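Local atomic coordinates of putative retaining b-glycosidase (PDB entry 5A95), a protein that hydrolyses beta-glucans, probably as a retaining licheninase-type glycoside hydrolase of family 5, subfamily 26. Residues Q258-E263 against F271-E276. The protein carries 1 engineered substitution. Sequence-based numbering, arbitrary orientation.
Sequences QKAKPE and FKLWDE
The methyl group of Ala-260 points into the angle between Leu-273 and Trp-274, neighbours on helix 267-279. Its CB lies 3.8 Å from CB of Leu-273 and equally far, 3.8 Å, from NE1 of Trp-274, meeting the indole obliquely. Alanine suits this buried place because the loop backbone passes close to the helix, with the CA atoms of Ala-260 and Leu-273 only 6.1 Å apart. Both helix residues hold CG anti to their own carbonyl carbon (chi1 -74° in Leu-273, -67° in Trp-274), and their different positions round the helix send the leucine to Pro-262 and the indole to Ala-260 and a water. The CD1 branch of Leu-273 comes to 3.6 Å from N of Pro-262; the pyrrolidine ring is rigid and apolar, and its tertiary amide N carries no hydrogen that the methyl would deprive of a partner. The indole N-H points to the water, which lies in the ring plane at the edge and accepts from NE1 of Trp-274 at 2.9 Å. It also accepts from the backbone N of Ala-260 at 3.0 Å, bridging two donors beside an otherwise apolar junction. Phe-270, Tyr-234 and side chains of helix 312-323 also pack around Trp-274, which makes this side the dense one.

Toward solvent the character changes. Leu-273 and Pro-262 are both partly exposed, and Lys-261 turns from the helix. Its straight chain runs back alongside the loop and bends only at the end, bringing NZ to O of Gln-258 at 2.8 Å, in the carbonyl plane. The whole is peripheral packing in a family 5 (beta/alpha)8 barrel: a loop leaving strand 250-252 folds against the following outer helix before the chain reaches strand 287-289, within a beta-alpha-beta unit.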
loop_
_atom_site.group_PDB
_atom_site.type_symbol
_atom_site.label_atom_id
_atom_site.label_comp_id
_atom_site.label_asym_id
_atom_site.label_seq_id
_atom_site.Cartn_x
_atom_site.Cartn_y
_atom_site.Cartn_z
ATOM N N GLN A 258 35.006 -7.448 -1.171
ATOM C CA GLN A 258 35.040 -7.449 0.296
ATOM C C GLN A 258 33.826 -8.142 0.912
ATOM O O GLN A 258 33.702 -8.166 2.123
ATOM C CB GLN A 258 35.206 -6.042 0.854
ATOM C CG GLN A 258 36.482 -5.369 0.368
ATOM C CD GLN A 258 36.538 -3.923 0.757
ATOM O OE1 GLN A 258 35.788 -3.093 0.234
ATOM N NE2 GLN A 258 37.432 -3.600 1.674
ATOM N N LYS A 259 32.974 -8.777 0.098
ATOM C CA LYS A 259 31.896 -9.573 0.667
ATOM C C LYS A 259 32.422 -10.777 1.454
ATOM O O LYS A 259 32.001 -11.025 2.577
ATOM C CB LYS A 259 30.912 -10.038 -0.399
ATOM C CG LYS A 259 30.165 -8.906 -1.098
ATOM C CD LYS A 259 29.363 -7.974 -0.174
ATOM C CE LYS A 259 28.174 -8.632 0.476
ATOM N NZ LYS A 259 27.323 -7.650 1.205
ATOM N N ALA A 260 33.325 -11.525 0.840
ATOM C CA ALA A 260 34.034 -12.590 1.553
ATOM C C ALA A 260 35.220 -11.975 2.277
ATOM O O ALA A 260 35.935 -11.168 1.700
ATOM C CB ALA A 260 34.503 -13.655 0.582
ATOM N N LYS A 261 35.466 -12.419 3.505
ATOM C CA LYS A 261 36.480 -11.833 4.363
ATOM C C LYS A 261 37.381 -12.928 4.943
ATOM O O LYS A 261 37.407 -13.159 6.154
ATOM C CB LYS A 261 35.840 -10.980 5.474
ATOM C CG LYS A 261 35.006 -9.843 4.919
ATOM C CD LYS A 261 34.320 -9.008 5.984
ATOM C CE LYS A 261 33.484 -7.891 5.376
ATOM N NZ LYS A 261 32.355 -8.421 4.564
ATOM N N PRO A 262 38.164 -13.585 4.069
ATOM C CA PRO A 262 39.121 -14.560 4.615
ATOM C C PRO A 262 40.195 -13.876 5.440
ATOM O O PRO A 262 40.620 -12.771 5.121
ATOM C CB PRO A 262 39.755 -15.167 3.373
ATOM C CG PRO A 262 39.620 -14.091 2.327
ATOM C CD PRO A 262 38.326 -13.401 2.617
ATOM N N GLU A 263 40.657 -14.559 6.462
ATOM C CA GLU A 263 41.714 -14.023 7.298
ATOM C C GLU A 263 43.035 -13.968 6.556
ATOM O O GLU A 263 43.796 -13.050 6.728
ATOM C CB GLU A 263 41.823 -14.868 8.559
ATOM C CG GLU A 263 40.556 -14.751 9.433
ATOM C CD GLU A 263 40.485 -15.727 10.592
ATOM O OE1 GLU A 263 41.359 -16.624 10.741
ATOM O OE2 GLU A 263 39.518 -15.596 11.354
ATOM N N PHE A 271 37.975 -18.763 -2.916
ATOM C CA PHE A 271 37.148 -19.702 -3.674
ATOM C C PHE A 271 36.233 -20.462 -2.724
ATOM O O PHE A 271 35.061 -20.711 -3.047
ATOM C CB PHE A 271 38.006 -20.718 -4.437
ATOM C CG PHE A 271 38.850 -20.146 -5.556
ATOM C CD1 PHE A 271 38.688 -18.858 -6.032
ATOM C CD2 PHE A 271 39.823 -20.925 -6.138
ATOM C CE1 PHE A 271 39.464 -18.367 -7.063
ATOM C CE2 PHE A 271 40.628 -20.444 -7.181
ATOM C CZ PHE A 271 40.423 -19.174 -7.660
ATOM N N LYS A 272 36.752 -20.863 -1.561
ATOM C CA LYS A 272 35.954 -21.622 -0.629
ATOM C C LYS A 272 34.776 -20.782 -0.094
ATOM O O LYS A 272 33.645 -21.235 -0.031
ATOM C CB LYS A 272 36.808 -22.152 0.538
ATOM C CG LYS A 272 35.985 -22.903 1.587
ATOM C CD LYS A 272 36.701 -23.983 2.380
ATOM C CE LYS A 272 35.825 -25.237 2.562
ATOM N NZ LYS A 272 34.332 -25.048 2.638
ATOM N N LEU A 273 35.069 -19.555 0.308
ATOM C CA LEU A 273 34.026 -18.691 0.814
ATOM C C LEU A 273 32.989 -18.369 -0.263
ATOM O O LEU A 273 31.782 -18.346 0.012
ATOM C CB LEU A 273 34.625 -17.412 1.406
ATOM C CG LEU A 273 35.299 -17.613 2.746
ATOM C CD1 LEU A 273 36.159 -16.430 3.110
ATOM C CD2 LEU A 273 34.269 -17.848 3.821
ATOM N N TRP A 274 33.445 -18.108 -1.480
ATOM C CA TRP A 274 32.513 -17.881 -2.575
ATOM C C TRP A 274 31.639 -19.100 -2.842
ATOM O O TRP A 274 30.432 -18.983 -3.015
ATOM C CB TRP A 274 33.237 -17.459 -3.851
ATOM C CG TRP A 274 33.882 -16.107 -3.771
ATOM C CD1 TRP A 274 33.546 -15.075 -2.942
ATOM C CD2 TRP A 274 34.967 -15.620 -4.585
ATOM N NE1 TRP A 274 34.381 -14.008 -3.153
ATOM C CE2 TRP A 274 35.257 -14.300 -4.160
ATOM C CE3 TRP A 274 35.764 -16.196 -5.581
ATOM C CZ2 TRP A 274 36.275 -13.545 -4.731
ATOM C CZ3 TRP A 274 36.756 -15.453 -6.142
ATOM C CH2 TRP A 274 37.011 -14.130 -5.716
ATOM N N ASP A 275 32.237 -20.281 -2.815
ATOM C CA ASP A 275 31.441 -21.460 -3.081
ATOM C C ASP A 275 30.413 -21.684 -1.973
ATOM O O ASP A 275 29.273 -22.086 -2.264
ATOM C CB ASP A 275 32.327 -22.684 -3.304
ATOM C CG ASP A 275 31.698 -23.671 -4.251
ATOM O OD1 ASP A 275 31.888 -23.560 -5.479
ATOM O OD2 ASP A 275 30.993 -24.543 -3.750
ATOM N N GLU A 276 30.774 -21.380 -0.730
ATOM C CA GLU A 276 29.869 -21.595 0.383
ATOM C C GLU A 276 28.604 -20.759 0.289
ATOM O O GLU A 276 27.507 -21.250 0.536
ATOM C CB GLU A 276 30.584 -21.289 1.719
ATOM C CG GLU A 276 31.576 -22.371 2.113
ATOM C CD GLU A 276 32.345 -22.077 3.386
ATOM O OE1 GLU A 276 32.137 -21.020 4.010
ATOM O OE2 GLU A 276 33.158 -22.945 3.768
HETATM O O HOH W 1 34.478 -11.330 -1.948
#